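Local coordinates for protein 4-amino-4-deoxychorismate lyase (Legionella pneumophila, PDB 3LUL) that belongs to the class IV aminotransferase family of fold-type IV enzymes and carries pyridoxal phosphate bound covalently to a lysine, at residues M2-I7 with Q104-F110; A43-W47 with I63-F69. All coordinates share one frame; numbering follows the deposited sequence.

Contact 1 of 2, residues M2-I7 with Q104-F110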
loop_
_atom_site.group_PDB
_atom_site.type_symbol
_atom_site.label_atom_id
_atom_site.label_comp_id
_atom_site.label_asym_id
_atom_site.label_seq_id
_atom_site.Cartn_x
_atom_site.Cartn_y
_atom_site.Cartn_z
HETATM N N MSE B 2 12.347 -17.529 -19.475
HETATM C CA MSE B 2 13.118 -16.960 -18.327
HETATM C C MSE B 2 12.241 -15.983 -17.503
HETATM O O MSE B 2 11.577 -15.113 -18.073
HETATM C CB MSE B 2 14.379 -16.284 -18.862
HETATM C CG MSE B 2 15.547 -16.271 -17.886
HETATM SE SE MSE B 2 15.513 -14.634 -16.852
HETATM C CE MSE B 2 15.910 -13.366 -18.315
ATOM N N PRO B 3 12.227 -16.128 -16.165
ATOM C CA PRO B 3 11.079 -15.558 -15.455
ATOM C C PRO B 3 11.236 -14.130 -14.900
ATOM O O PRO B 3 10.388 -13.712 -14.111
ATOM C CB PRO B 3 10.856 -16.565 -14.317
ATOM C CG PRO B 3 12.174 -17.086 -14.008
ATOM C CD PRO B 3 13.075 -16.906 -15.246
ATOM N N THR B 4 12.302 -13.421 -15.280
ATOM C CA THR B 4 12.467 -11.983 -14.980
ATOM C C THR B 4 12.921 -11.266 -16.239
ATOM O O THR B 4 13.908 -11.669 -16.845
ATOM C CB THR B 4 13.459 -11.767 -13.846
ATOM O OG1 THR B 4 13.001 -12.507 -12.717
ATOM C CG2 THR B 4 13.585 -10.276 -13.481
ATOM N N ARG B 5 12.176 -10.241 -16.644
ATOM C CA ARG B 5 12.448 -9.491 -17.869
ATOM C C ARG B 5 12.787 -8.038 -17.543
ATOM O O ARG B 5 12.029 -7.394 -16.837
ATOM C CB ARG B 5 11.193 -9.548 -18.763
ATOM C CG ARG B 5 11.235 -8.695 -20.028
ATOM C CD ARG B 5 10.152 -9.120 -21.020
ATOM N NE ARG B 5 10.141 -8.260 -22.210
ATOM C CZ ARG B 5 9.329 -7.219 -22.419
ATOM N NH1 ARG B 5 8.410 -6.859 -21.527
ATOM N NH2 ARG B 5 9.433 -6.527 -23.550
ATOM N N VAL B 6 13.908 -7.516 -18.035
ATOM C CA VAL B 6 14.118 -6.060 -17.955
ATOM C C VAL B 6 13.393 -5.404 -19.131
ATOM O O VAL B 6 13.643 -5.757 -20.277
ATOM C CB VAL B 6 15.587 -5.645 -17.952
ATOM C CG1 VAL B 6 15.703 -4.119 -17.978
ATOM C CG2 VAL B 6 16.275 -6.198 -16.719
ATOM N N ILE B 7 12.498 -4.459 -18.851
ATOM C CA ILE B 7 11.870 -3.642 -19.904
ATOM C C ILE B 7 12.826 -2.474 -20.229
ATOM O O ILE B 7 13.079 -1.617 -19.373
ATOM C CB ILE B 7 10.481 -3.103 -19.497
ATOM C CG1 ILE B 7 9.569 -4.232 -18.989
ATOM C CG2 ILE B 7 9.805 -2.397 -20.688
ATOM C CD1 ILE B 7 8.327 -3.712 -18.331
ATOM N N GLN B 104 4.043 -15.181 -13.770
ATOM C CA GLN B 104 5.086 -16.128 -14.165
ATOM C C GLN B 104 6.390 -15.401 -14.490
ATOM O O GLN B 104 7.474 -15.974 -14.296
ATOM C CB GLN B 104 4.677 -16.936 -15.413
ATOM C CG GLN B 104 3.234 -17.440 -15.414
ATOM C CD GLN B 104 3.111 -18.896 -15.826
ATOM O OE1 GLN B 104 2.681 -19.206 -16.950
ATOM N NE2 GLN B 104 3.498 -19.801 -14.923
ATOM N N VAL B 105 6.281 -14.179 -15.032
ATOM C CA VAL B 105 7.453 -13.374 -15.402
ATOM C C VAL B 105 7.371 -11.984 -14.759
ATOM O O VAL B 105 6.479 -11.177 -15.076
ATOM C CB VAL B 105 7.643 -13.259 -16.943
ATOM C CG1 VAL B 105 8.913 -12.432 -17.285
ATOM C CG2 VAL B 105 7.695 -14.657 -17.590
ATOM N N SER B 106 8.277 -11.731 -13.828
ATOM C CA SER B 106 8.399 -10.410 -13.232
ATOM C C SER B 106 9.107 -9.451 -14.200
ATOM O O SER B 106 9.803 -9.867 -15.134
ATOM C CB SER B 106 9.100 -10.492 -11.873
ATOM O OG SER B 106 10.372 -11.107 -11.965
ATOM N N GLN B 107 8.887 -8.160 -13.983
ATOM C CA GLN B 107 9.344 -7.142 -14.898
ATOM C C GLN B 107 10.154 -6.167 -14.067
ATOM O O GLN B 107 9.779 -5.826 -12.964
ATOM C CB GLN B 107 8.153 -6.462 -15.572
ATOM C CG GLN B 107 7.060 -7.435 -16.069
ATOM C CD GLN B 107 7.391 -8.052 -17.397
ATOM O OE1 GLN B 107 7.693 -7.334 -18.353
ATOM N NE2 GLN B 107 7.347 -9.391 -17.479
ATOM N N LEU B 108 11.283 -5.751 -14.597
ATOM C CA LEU B 108 12.148 -4.827 -13.921
ATOM C C LEU B 108 12.326 -3.604 -14.814
ATOM O O LEU B 108 12.567 -3.756 -16.032
ATOM C CB LEU B 108 13.456 -5.536 -13.667
ATOM C CG LEU B 108 14.542 -4.973 -12.780
ATOM C CD1 LEU B 108 14.001 -4.476 -11.411
ATOM C CD2 LEU B 108 15.604 -6.050 -12.631
ATOM N N ILE B 109 12.163 -2.406 -14.239
ATOM C CA ILE B 109 12.451 -1.146 -14.922
ATOM C C ILE B 109 13.464 -0.331 -14.106
ATOM O O ILE B 109 13.363 -0.241 -12.881
ATOM C CB ILE B 109 11.176 -0.327 -15.196
ATOM C CG1 ILE B 109 10.308 -1.058 -16.231
ATOM C CG2 ILE B 109 11.500 1.146 -15.666
ATOM C CD1 ILE B 109 8.948 -0.357 -16.526
ATOM N N PHE B 110 14.454 0.230 -14.804
ATOM C CA PHE B 110 15.399 1.180 -14.199
ATOM C C PHE B 110 15.211 2.583 -14.744
ATOM O O PHE B 110 15.028 2.776 -15.952
ATOM C CB PHE B 110 16.837 0.776 -14.496
ATOM C CG PHE B 110 17.197 -0.589 -14.022
ATOM C CD1 PHE B 110 17.731 -0.758 -12.742
ATOM C CD2 PHE B 110 17.053 -1.704 -14.857
ATOM C CE1 PHE B 110 18.099 -2.016 -12.297
ATOM C CE2 PHE B 110 17.424 -2.963 -14.417
ATOM C CZ PHE B 110 17.954 -3.118 -13.144
HETATM O O HOH W 1 14.815 -0.173 -17.704
#

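Contact 2 of 2, residues A43-W47 with I63-F69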
loop_
_atom_site.group_PDB
_atom_site.type_symbol
_atom_site.label_atom_id
_atom_site.label_comp_id
_atom_site.label_asym_id
_atom_site.label_seq_id
_atom_site.Cartn_x
_atom_site.Cartn_y
_atom_site.Cartn_z
ATOM N N ALA B 43 25.592 -1.271 -4.821
ATOM C CA ALA B 43 24.766 -2.025 -5.755
ATOM C C ALA B 43 24.464 -3.435 -5.235
ATOM O O ALA B 43 23.366 -3.920 -5.432
ATOM C CB ALA B 43 25.458 -2.128 -7.110
ATOM N N TYR B 44 25.441 -4.071 -4.594
ATOM C CA TYR B 44 25.246 -5.431 -4.059
ATOM C C TYR B 44 24.174 -5.418 -2.985
ATOM O O TYR B 44 23.226 -6.204 -3.043
ATOM C CB TYR B 44 26.550 -6.067 -3.524
ATOM C CG TYR B 44 26.219 -7.365 -2.849
ATOM C CD1 TYR B 44 26.118 -7.442 -1.484
ATOM C CD2 TYR B 44 25.927 -8.507 -3.592
ATOM C CE1 TYR B 44 25.767 -8.596 -0.856
ATOM C CE2 TYR B 44 25.571 -9.695 -2.954
ATOM C CZ TYR B 44 25.495 -9.722 -1.580
ATOM O OH TYR B 44 25.149 -10.853 -0.876
HETATM N N MSE B 45 24.309 -4.533 -2.003
HETATM C CA MSE B 45 23.334 -4.549 -0.916
HETATM C C MSE B 45 21.902 -4.283 -1.376
HETATM O O MSE B 45 20.960 -4.873 -0.836
HETATM C CB MSE B 45 23.767 -3.622 0.247
HETATM C CG MSE B 45 25.009 -4.127 0.953
HETATM SE SE MSE B 45 25.602 -2.867 2.319
HETATM C CE MSE B 45 24.339 -3.452 3.628
ATOM N N HIS B 46 21.742 -3.412 -2.373
ATOM C CA HIS B 46 20.431 -3.161 -2.985
ATOM C C HIS B 46 19.891 -4.405 -3.699
ATOM O O HIS B 46 18.726 -4.745 -3.566
ATOM C CB HIS B 46 20.528 -1.990 -3.956
ATOM C CG HIS B 46 20.667 -0.671 -3.274
ATOM N ND1 HIS B 46 19.626 -0.084 -2.584
ATOM C CD2 HIS B 46 21.719 0.188 -3.179
ATOM C CE1 HIS B 46 20.036 1.065 -2.064
ATOM N NE2 HIS B 46 21.294 1.266 -2.431
ATOM N N TRP B 47 20.749 -5.065 -4.471
ATOM C CA TRP B 47 20.355 -6.338 -5.136
ATOM C C TRP B 47 19.944 -7.401 -4.134
ATOM O O TRP B 47 18.981 -8.142 -4.324
ATOM C CB TRP B 47 21.549 -6.807 -5.988
ATOM C CG TRP B 47 21.400 -8.102 -6.691
ATOM C CD1 TRP B 47 20.778 -8.323 -7.902
ATOM C CD2 TRP B 47 21.863 -9.369 -6.235
ATOM N NE1 TRP B 47 20.866 -9.653 -8.238
ATOM C CE2 TRP B 47 21.515 -10.322 -7.227
ATOM C CE3 TRP B 47 22.545 -9.797 -5.091
ATOM C CZ2 TRP B 47 21.815 -11.669 -7.092
ATOM C CZ3 TRP B 47 22.844 -11.136 -4.956
ATOM C CH2 TRP B 47 22.492 -12.057 -5.961
ATOM N N ILE B 63 17.809 -12.486 -11.934
ATOM C CA ILE B 63 18.799 -11.615 -12.557
ATOM C C ILE B 63 20.037 -11.719 -11.681
ATOM O O ILE B 63 19.961 -11.512 -10.476
ATOM C CB ILE B 63 18.294 -10.174 -12.714
ATOM C CG1 ILE B 63 19.383 -9.293 -13.355
ATOM C CG2 ILE B 63 17.824 -9.570 -11.398
ATOM C CD1 ILE B 63 18.841 -7.886 -13.787
ATOM N N SER B 64 21.170 -12.046 -12.288
ATOM C CA SER B 64 22.395 -12.230 -11.515
ATOM C C SER B 64 22.882 -10.868 -11.035
ATOM O O SER B 64 22.493 -9.820 -11.588
ATOM C CB SER B 64 23.458 -12.929 -12.368
ATOM O OG SER B 64 23.890 -12.055 -13.398
ATOM N N PHE B 65 23.728 -10.846 -10.006
ATOM C CA PHE B 65 24.292 -9.583 -9.571
ATOM C C PHE B 65 25.059 -8.881 -10.698
ATOM O O PHE B 65 24.964 -7.669 -10.862
ATOM C CB PHE B 65 25.212 -9.748 -8.350
ATOM C CG PHE B 65 25.932 -8.486 -8.009
ATOM C CD1 PHE B 65 25.206 -7.387 -7.525
ATOM C CD2 PHE B 65 27.290 -8.341 -8.255
ATOM C CE1 PHE B 65 25.838 -6.199 -7.245
ATOM C CE2 PHE B 65 27.939 -7.141 -7.978
ATOM C CZ PHE B 65 27.208 -6.057 -7.483
ATOM N N ASP B 66 25.876 -9.644 -11.427
ATOM C CA ASP B 66 26.672 -9.050 -12.501
ATOM C C ASP B 66 25.770 -8.386 -13.558
ATOM O O ASP B 66 26.102 -7.307 -14.054
ATOM C CB ASP B 66 27.594 -10.087 -13.120
ATOM C CG ASP B 66 28.736 -10.491 -12.180
ATOM O OD1 ASP B 66 29.054 -9.739 -11.234
ATOM O OD2 ASP B 66 29.321 -11.566 -12.397
ATOM N N ASP B 67 24.675 -9.052 -13.933
ATOM C CA ASP B 67 23.757 -8.486 -14.922
ATOM C C ASP B 67 23.051 -7.237 -14.363
ATOM O O ASP B 67 22.899 -6.220 -15.071
ATOM C CB ASP B 67 22.726 -9.515 -15.408
ATOM C CG ASP B 67 23.327 -10.552 -16.371
ATOM O OD1 ASP B 67 24.489 -10.425 -16.811
ATOM O OD2 ASP B 67 22.611 -11.498 -16.701
ATOM N N TRP B 68 22.673 -7.305 -13.089
ATOM C CA TRP B 68 22.090 -6.155 -12.381
ATOM C C TRP B 68 23.034 -4.983 -12.458
ATOM O O TRP B 68 22.652 -3.886 -12.874
ATOM C CB TRP B 68 21.854 -6.551 -10.939
ATOM C CG TRP B 68 21.649 -5.489 -9.901
ATOM C CD1 TRP B 68 22.598 -4.971 -9.078
ATOM C CD2 TRP B 68 20.405 -4.934 -9.478
ATOM N NE1 TRP B 68 22.038 -4.088 -8.197
ATOM C CE2 TRP B 68 20.686 -4.053 -8.414
ATOM C CE3 TRP B 68 19.084 -5.077 -9.900
ATOM C CZ2 TRP B 68 19.705 -3.306 -7.789
ATOM C CZ3 TRP B 68 18.098 -4.347 -9.264
ATOM C CH2 TRP B 68 18.410 -3.460 -8.227
ATOM N N PHE B 69 24.280 -5.222 -12.056
ATOM C CA PHE B 69 25.280 -4.154 -12.041
ATOM C C PHE B 69 25.471 -3.582 -13.446
ATOM O O PHE B 69 25.451 -2.375 -13.628
ATOM C CB PHE B 69 26.604 -4.660 -11.446
ATOM C CG PHE B 69 27.614 -3.562 -11.185
ATOM C CD1 PHE B 69 27.645 -2.906 -9.951
ATOM C CD2 PHE B 69 28.537 -3.220 -12.154
ATOM C CE1 PHE B 69 28.577 -1.901 -9.699
ATOM C CE2 PHE B 69 29.492 -2.211 -11.913
ATOM C CZ PHE B 69 29.513 -1.569 -10.679
#

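Contact 1 of 2, residues M2-I7 with Q104-F110
V6 and L108 meet on the face of a parallel strand pair that also carries T4 and S106; V6 CG2 lies 4.1 Å from L108 CD2, and V6 CG1 sits near the plane of the F110 ring, at its CE2 edge. V6 thus fills the notch between leucine and phenylalanine, where H71 touches V6 and L72 touches F110. I7 fills the hollow between Q107 and I109: with its CG1 anti to the carbonyl carbon (chi1 -52°), I7 CD1 lies over the side chain of Q107, while I7 CB rests 3.9 Å from I109 CG1. The Q107 chain bends back at CG (chi2 -81°), and its amide is gripped at both ends. Q107 NE2 gives a nearly straight bond to V105 O from above the carbonyl plane. Q107 OE1 takes a longer bond of 3.3 Å from R5 NH1, near the guanidinium plane, although the two groups are turned 44° against each other. The backbone ladder runs from S106 N to P3 O (2.9 Å), R5 N to S106 O (2.8 Å), L108 N to R5 O and I7 N to L108 O. A water accepts from F110 N and lies within bonding distance of I7 O. T4 OG1 and S106 OG are 3.1 Å apart; E62 N donates to the first, and P60 O accepts from the second. Hydroxyls and apolar groups thus share one face, while backbone bonds carry the pairing that adds strand 4-6 to the sheet edge.

Contact 2 of 2, residues A43-W47 with I63-F69
W47, F65 and W68 all hold CG anti to the backbone N (chi1 177° for W47), which sends the three rings into the angle between helices 43-57 and 65-78, whose facing segments cross at 116°. F65 CA lies over the five-membered ring of W47, 3.8 Å from the centroid, and the edge of F65 turns to the face of W47, planes at 71°. W47 in turn presents its edge to the face of W68, the five-membered rings 4.8 Å apart between centroids, and W47 CB sits over that face in a CH-pi contact. Y44 extends the chain of T-shaped pairs by pointing its edge at F65. A43 CB fits against the rim of F69, 3.7 Å from F69 CD1. Both indole N-H groups find backbone carbonyls: W47 NE1 binds I63 O at 3.0 Å, in its ring plane, and W68 NE1 reaches A43 O at 3.1 Å from above the carbonyl plane. From the opposite face of that carbonyl comes W47 N, the helical donor. S64 OG caps helix 65-78 by accepting from D67 N. The in-plane bond of W47 probably fixes its ring, while the bent bond of W68 constrains its ring less; both join the helix starts through an aromatic cluster.

In the fold
From the N terminus the chain lays down edge strand 4-6, then forms strands 28-36 and 39-40 before helix 43-57. Contact 2 closes a short loop of 15 residues, bringing the start of helix 65-78 back against the start of helix 43-57. The chain goes on through strand 84-91 to strand 106-113, which pairs with strand 4-6 in contact 1 and closes a much longer loop that encloses contact 2. The two centres are about 14 Å apart, and they touch: F110 CE1 packs on W68 CZ3 at 3.8 Å, and L108 CD2 on I63 CD1 at 3.9 Å. Together they tie the five-stranded sheet to the helices packed on its face.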